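Local coordinates for translation initiation factor eIF2B, subunit delta (PDB 1T5O), which probably catalyses the interconversion of 5-methylthioribose 1-phosphate and 5-methylthioribulose 1-phosphate, a methionine-pathway isomerisation, at residues Arg132-Leu143 / Ile321-Pro329. Sequence-based numbering, arbitrary orientation.
Sequences RNRKMGEYGAEL and ITEYGVIYP
The Y139 ring lies flat against G325, whose CA sits 3.5 Å from the ring centroid and only 6° off its normal, a CH-pi contact. Y139 CG is anti to its own carbonyl carbon (chi1 -79°), which carries the ring across the turn and sets E323 O at its edge, 3.3 Å from CE1. Cut back to an alanine here, Y139 would lose that CH-pi contact, which is likely to leave G325 CA uncovered and open a gap between helix and turn. G325 has backbone angles that call for glycine. Here the C-terminal end of helix 111-141 packs on the type I turn T322-G325, which closes the hairpin between strand 319-322 of the Rossmann-like sheet and its antiparallel edge strand 325-327. I321 and L143 meet tip to tip, CD1 to CD1 at 3.7 Å, while I321 CG2 presses on G140 CA at 3.5 Å. At the other end R132 and E323 run side by side, pointing the same way, their charged planes 57° apart; R132 CD lies 3.3 Å from E323 OE2, but R132 NE stays 4.6 Å from it. R132 NH1 bridges to D129 and E323 OE1 accepts from K267 N. One water links K135 NZ to E323 O.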
ATOM      1  N   ARG A 132      26.802 -16.727  -8.359  1.00 24.53           N
ATOM      2  CA  ARG A 132      26.880 -15.323  -7.926  1.00 25.05           C
ATOM      3  C   ARG A 132      25.984 -15.033  -6.704  1.00 22.53           C
ATOM      4  O   ARG A 132      26.384 -14.332  -5.777  1.00 20.18           O
ATOM      5  CB  ARG A 132      26.420 -14.379  -9.053  1.00 29.81           C
ATOM      6  CG  ARG A 132      27.541 -13.821  -9.891  1.00 37.76           C
ATOM      7  CD  ARG A 132      27.092 -12.709 -10.866  1.00 41.42           C
ATOM      8  NE  ARG A 132      26.419 -13.217 -12.066  1.00 47.02           N
ATOM      9  CZ  ARG A 132      25.098 -13.226 -12.232  1.00 50.26           C
ATOM     10  NH1 ARG A 132      24.294 -12.752 -11.275  1.00 50.88           N
ATOM     11  NH2 ARG A 132      24.571 -13.711 -13.352  1.00 50.67           N
ATOM     12  N   ASN A 133      24.767 -15.555  -6.734  1.00 21.50           N
ATOM     13  CA  ASN A 133      23.807 -15.341  -5.646  1.00 23.25           C
ATOM     14  C   ASN A 133      24.218 -16.052  -4.374  1.00 22.56           C
ATOM     15  O   ASN A 133      24.048 -15.505  -3.292  1.00 23.59           O
ATOM     16  CB  ASN A 133      22.402 -15.787  -6.073  1.00 21.76           C
ATOM     17  CG  ASN A 133      21.829 -14.881  -7.132  1.00 24.69           C
ATOM     18  OD1 ASN A 133      22.222 -13.725  -7.216  1.00 25.29           O
ATOM     19  ND2 ASN A 133      20.902 -15.391  -7.950  1.00 23.86           N
ATOM     20  N   ARG A 134      24.760 -17.269  -4.496  1.00 23.04           N
ATOM     21  CA  ARG A 134      25.230 -18.013  -3.319  1.00 25.43           C
ATOM     22  C   ARG A 134      26.451 -17.307  -2.706  1.00 23.94           C
ATOM     23  O   ARG A 134      26.599 -17.229  -1.483  1.00 22.68           O
ATOM     24  CB  ARG A 134      25.643 -19.451  -3.682  1.00 26.70           C
ATOM     25  CG  ARG A 134      24.519 -20.422  -4.059  1.00 33.23           C
ATOM     26  CD  ARG A 134      25.144 -21.814  -4.057  1.00 36.33           C
ATOM     27  NE  ARG A 134      24.479 -22.826  -4.867  1.00 40.84           N
ATOM     28  CZ  ARG A 134      25.115 -23.561  -5.776  1.00 39.92           C
ATOM     29  NH1 ARG A 134      26.413 -23.386  -5.984  1.00 39.81           N
ATOM     30  NH2 ARG A 134      24.459 -24.464  -6.483  1.00 41.14           N
ATOM     31  N   LYS A 135      27.345 -16.812  -3.558  1.00 24.59           N
ATOM     32  CA  LYS A 135      28.544 -16.128  -3.053  1.00 24.23           C
ATOM     33  C   LYS A 135      28.098 -14.827  -2.338  1.00 23.47           C
ATOM     34  O   LYS A 135      28.552 -14.519  -1.226  1.00 20.20           O
ATOM     35  CB  LYS A 135      29.497 -15.814  -4.217  1.00 24.09           C
ATOM     36  CG  LYS A 135      30.781 -15.171  -3.761  1.00 28.00           C
ATOM     37  CD  LYS A 135      31.860 -15.202  -4.833  1.00 32.47           C
ATOM     38  CE  LYS A 135      33.254 -15.160  -4.198  1.00 34.01           C
ATOM     39  NZ  LYS A 135      34.307 -15.026  -5.258  1.00 39.40           N
ATOM     40  N   MET A 136      27.207 -14.081  -2.998  1.00 21.09           N
ATOM     41  CA  MET A 136      26.652 -12.835  -2.437  1.00 21.57           C
ATOM     42  C   MET A 136      25.959 -13.159  -1.107  1.00 21.34           C
ATOM     43  O   MET A 136      26.079 -12.427  -0.111  1.00 20.51           O
ATOM     44  CB  MET A 136      25.619 -12.238  -3.402  1.00 21.62           C
ATOM     45  CG  MET A 136      24.919 -11.002  -2.884  1.00 23.46           C
ATOM     46  SD  MET A 136      23.541 -10.561  -4.001  1.00 29.28           S
ATOM     47  CE  MET A 136      24.389 -10.265  -5.398  1.00 25.15           C
ATOM     48  N   GLY A 137      25.225 -14.264  -1.111  1.00 21.55           N
ATOM     49  CA  GLY A 137      24.526 -14.715   0.074  1.00 24.17           C
ATOM     50  C   GLY A 137      25.442 -14.975   1.268  1.00 25.78           C
ATOM     51  O   GLY A 137      25.112 -14.573   2.401  1.00 25.20           O
ATOM     52  N   GLU A 138      26.559 -15.668   1.023  1.00 24.22           N
ATOM     53  CA  GLU A 138      27.535 -15.984   2.060  1.00 26.78           C
ATOM     54  C   GLU A 138      28.111 -14.701   2.653  1.00 23.95           C
ATOM     55  O   GLU A 138      28.292 -14.604   3.862  1.00 22.74           O
ATOM     56  CB  GLU A 138      28.675 -16.831   1.487  1.00 30.78           C
ATOM     57  CG  GLU A 138      28.255 -18.233   1.107  1.00 38.33           C
ATOM     58  CD  GLU A 138      28.699 -19.289   2.111  1.00 45.28           C
ATOM     59  OE1 GLU A 138      28.277 -19.243   3.298  1.00 47.51           O
ATOM     60  OE2 GLU A 138      29.483 -20.182   1.694  1.00 49.09           O
ATOM     61  N   TYR A 139      28.427 -13.738   1.795  1.00 21.58           N
ATOM     62  CA  TYR A 139      28.941 -12.449   2.259  1.00 22.29           C
ATOM     63  C   TYR A 139      27.872 -11.753   3.087  1.00 21.84           C
ATOM     64  O   TYR A 139      28.158 -11.255   4.159  1.00 25.26           O
ATOM     65  CB  TYR A 139      29.312 -11.558   1.091  1.00 22.03           C
ATOM     66  CG  TYR A 139      30.620 -11.876   0.460  1.00 24.15           C
ATOM     67  CD1 TYR A 139      30.708 -12.114  -0.920  1.00 26.73           C
ATOM     68  CD2 TYR A 139      31.800 -11.852   1.205  1.00 26.39           C
ATOM     69  CE1 TYR A 139      31.946 -12.311  -1.538  1.00 25.28           C
ATOM     70  CE2 TYR A 139      33.042 -12.050   0.587  1.00 27.19           C
ATOM     71  CZ  TYR A 139      33.102 -12.274  -0.786  1.00 27.29           C
ATOM     72  OH  TYR A 139      34.323 -12.457  -1.415  1.00 30.14           O
ATOM     73  N   GLY A 140      26.634 -11.744   2.596  1.00 22.29           N
ATOM     74  CA  GLY A 140      25.563 -11.081   3.325  1.00 20.81           C
ATOM     75  C   GLY A 140      25.180 -11.763   4.621  1.00 22.79           C
ATOM     76  O   GLY A 140      24.834 -11.079   5.594  1.00 21.71           O
ATOM     77  N   ALA A 141      25.227 -13.101   4.651  1.00 21.39           N
ATOM     78  CA  ALA A 141      24.868 -13.853   5.854  1.00 22.46           C
ATOM     79  C   ALA A 141      25.668 -13.413   7.077  1.00 24.10           C
ATOM     80  O   ALA A 141      25.205 -13.538   8.207  1.00 25.28           O
ATOM     81  CB  ALA A 141      25.055 -15.394   5.614  1.00 22.87           C
ATOM     82  N   GLU A 142      26.884 -12.937   6.856  1.00 25.03           N
ATOM     83  CA  GLU A 142      27.726 -12.461   7.941  1.00 27.31           C
ATOM     84  C   GLU A 142      27.115 -11.240   8.644  1.00 27.69           C
ATOM     85  O   GLU A 142      27.542 -10.886   9.757  1.00 26.41           O
ATOM     86  CB  GLU A 142      29.132 -12.100   7.416  1.00 31.00           C
ATOM     87  CG  GLU A 142      29.985 -13.324   7.004  1.00 33.54           C
ATOM     88  CD  GLU A 142      30.018 -14.392   8.099  1.00 39.18           C
ATOM     89  OE1 GLU A 142      30.601 -14.121   9.171  1.00 41.57           O
ATOM     90  OE2 GLU A 142      29.439 -15.488   7.903  1.00 38.97           O
ATOM     91  N   LEU A 143      26.133 -10.599   7.999  1.00 24.56           N
ATOM     92  CA  LEU A 143      25.446  -9.418   8.569  1.00 25.86           C
ATOM     93  C   LEU A 143      24.176  -9.812   9.324  1.00 24.53           C
ATOM     94  O   LEU A 143      23.455  -8.976   9.862  1.00 24.93           O
ATOM     95  CB  LEU A 143      25.051  -8.438   7.457  1.00 23.83           C
ATOM     96  CG  LEU A 143      26.204  -7.981   6.581  1.00 25.99           C
ATOM     97  CD1 LEU A 143      25.647  -7.163   5.409  1.00 22.33           C
ATOM     98  CD2 LEU A 143      27.192  -7.195   7.389  1.00 23.06           C
ATOM     99  N   ILE A 321      25.531  -5.377  -0.449  1.00 19.17           N
ATOM    100  CA  ILE A 321      25.966  -6.759  -0.394  1.00 19.60           C
ATOM    101  C   ILE A 321      26.070  -7.247  -1.835  1.00 19.77           C
ATOM    102  O   ILE A 321      25.054  -7.379  -2.507  1.00 18.12           O
ATOM    103  CB  ILE A 321      24.940  -7.650   0.343  1.00 21.16           C
ATOM    104  CG1 ILE A 321      24.687  -7.121   1.758  1.00 22.57           C
ATOM    105  CG2 ILE A 321      25.474  -9.082   0.414  1.00 21.93           C
ATOM    106  CD1 ILE A 321      23.491  -7.801   2.453  1.00 20.50           C
ATOM    107  N   THR A 322      27.283  -7.542  -2.287  1.00 20.03           N
ATOM    108  CA  THR A 322      27.516  -7.983  -3.674  1.00 19.45           C
ATOM    109  C   THR A 322      28.260  -9.329  -3.703  1.00 21.12           C
ATOM    110  O   THR A 322      28.644  -9.833  -2.653  1.00 20.20           O
ATOM    111  CB  THR A 322      28.378  -6.922  -4.429  1.00 20.92           C
ATOM    112  OG1 THR A 322      29.760  -7.046  -4.049  1.00 18.20           O
ATOM    113  CG2 THR A 322      27.879  -5.494  -4.092  1.00 17.92           C
ATOM    114  N   GLU A 323      28.472  -9.905  -4.888  1.00 21.34           N
ATOM    115  CA  GLU A 323      29.187 -11.185  -4.972  1.00 23.40           C
ATOM    116  C   GLU A 323      30.693 -10.954  -4.819  1.00 23.74           C
ATOM    117  O   GLU A 323      31.491 -11.902  -4.776  1.00 25.99           O
ATOM    118  CB  GLU A 323      28.897 -11.908  -6.299  1.00 24.29           C
ATOM    119  CG  GLU A 323      29.621 -11.356  -7.541  1.00 21.76           C
ATOM    120  CD  GLU A 323      28.858 -10.219  -8.199  1.00 24.29           C
ATOM    121  OE1 GLU A 323      28.342  -9.335  -7.475  1.00 22.33           O
ATOM    122  OE2 GLU A 323      28.796 -10.202  -9.450  1.00 22.70           O
ATOM    123  N   TYR A 324      31.075  -9.686  -4.737  1.00 23.41           N
ATOM    124  CA  TYR A 324      32.471  -9.298  -4.564  1.00 24.80           C
ATOM    125  C   TYR A 324      32.729  -8.954  -3.102  1.00 26.02           C
ATOM    126  O   TYR A 324      33.868  -8.670  -2.709  1.00 27.50           O
ATOM    127  CB  TYR A 324      32.801  -8.078  -5.432  1.00 26.59           C
ATOM    128  CG  TYR A 324      33.017  -8.407  -6.886  1.00 27.27           C
ATOM    129  CD1 TYR A 324      34.307  -8.469  -7.413  1.00 30.20           C
ATOM    130  CD2 TYR A 324      31.938  -8.648  -7.738  1.00 27.31           C
ATOM    131  CE1 TYR A 324      34.523  -8.758  -8.771  1.00 31.14           C
ATOM    132  CE2 TYR A 324      32.134  -8.948  -9.085  1.00 28.82           C
ATOM    133  CZ  TYR A 324      33.434  -9.000  -9.600  1.00 31.53           C
ATOM    134  OH  TYR A 324      33.649  -9.287 -10.935  1.00 30.87           O
ATOM    135  N   GLY A 325      31.667  -8.984  -2.296  1.00 23.35           N
ATOM    136  CA  GLY A 325      31.804  -8.680  -0.888  1.00 22.91           C
ATOM    137  C   GLY A 325      30.853  -7.588  -0.413  1.00 23.29           C
ATOM    138  O   GLY A 325      30.075  -7.026  -1.201  1.00 21.56           O
ATOM    139  N   VAL A 326      30.914  -7.285   0.882  1.00 23.31           N
ATOM    140  CA  VAL A 326      30.067  -6.232   1.458  1.00 22.54           C
ATOM    141  C   VAL A 326      30.792  -4.889   1.277  1.00 22.58           C
ATOM    142  O   VAL A 326      31.966  -4.766   1.589  1.00 24.12           O
ATOM    143  CB  VAL A 326      29.789  -6.501   2.973  1.00 19.72           C
ATOM    144  CG1 VAL A 326      28.955  -5.361   3.579  1.00 17.78           C
ATOM    145  CG2 VAL A 326      29.006  -7.796   3.120  1.00 19.14           C
ATOM    146  N   ILE A 327      30.088  -3.885   0.771  1.00 20.72           N
ATOM    147  CA  ILE A 327      30.685  -2.573   0.539  1.00 20.42           C
ATOM    148  C   ILE A 327      30.091  -1.511   1.477  1.00 20.68           C
ATOM    149  O   ILE A 327      28.868  -1.319   1.525  1.00 19.14           O
ATOM    150  CB  ILE A 327      30.433  -2.137  -0.916  1.00 18.62           C
ATOM    151  CG1 ILE A 327      30.904  -3.237  -1.875  1.00 20.15           C
ATOM    152  CG2 ILE A 327      31.177  -0.859  -1.228  1.00 17.87           C
ATOM    153  CD1 ILE A 327      30.637  -2.873  -3.377  1.00 21.65           C
ATOM    154  N   TYR A 328      30.959  -0.792   2.173  1.00 22.15           N
ATOM    155  CA  TYR A 328      30.515   0.239   3.118  1.00 21.83           C
ATOM    156  C   TYR A 328      30.827   1.640   2.639  1.00 22.12           C
ATOM    157  O   TYR A 328      31.600   1.815   1.703  1.00 18.48           O
ATOM    158  CB  TYR A 328      31.219   0.070   4.463  1.00 22.60           C
ATOM    159  CG  TYR A 328      30.902  -1.197   5.170  1.00 26.81           C
ATOM    160  CD1 TYR A 328      31.703  -2.328   4.996  1.00 27.06           C
ATOM    161  CD2 TYR A 328      29.811  -1.279   6.023  1.00 26.26           C
ATOM    162  CE1 TYR A 328      31.423  -3.502   5.656  1.00 27.67           C
ATOM    163  CE2 TYR A 328      29.525  -2.458   6.694  1.00 27.95           C
ATOM    164  CZ  TYR A 328      30.339  -3.561   6.499  1.00 28.81           C
ATOM    165  OH  TYR A 328      30.070  -4.737   7.134  1.00 31.96           O
ATOM    166  N   PRO A 329      30.230   2.662   3.290  1.00 21.42           N
ATOM    167  CA  PRO A 329      30.478   4.061   2.911  1.00 20.77           C
ATOM    168  C   PRO A 329      31.918   4.373   3.323  1.00 21.31           C
ATOM    169  O   PRO A 329      32.448   3.753   4.238  1.00 21.54           O
ATOM    170  CB  PRO A 329      29.465   4.847   3.755  1.00 20.49           C
ATOM    171  CG  PRO A 329      28.328   3.821   3.991  1.00 22.64           C
ATOM    172  CD  PRO A 329      29.113   2.556   4.253  1.00 20.61           C
TER
HETATM  173  O   HOH W   1      33.180 -12.749  -7.007  1.00 42.66           O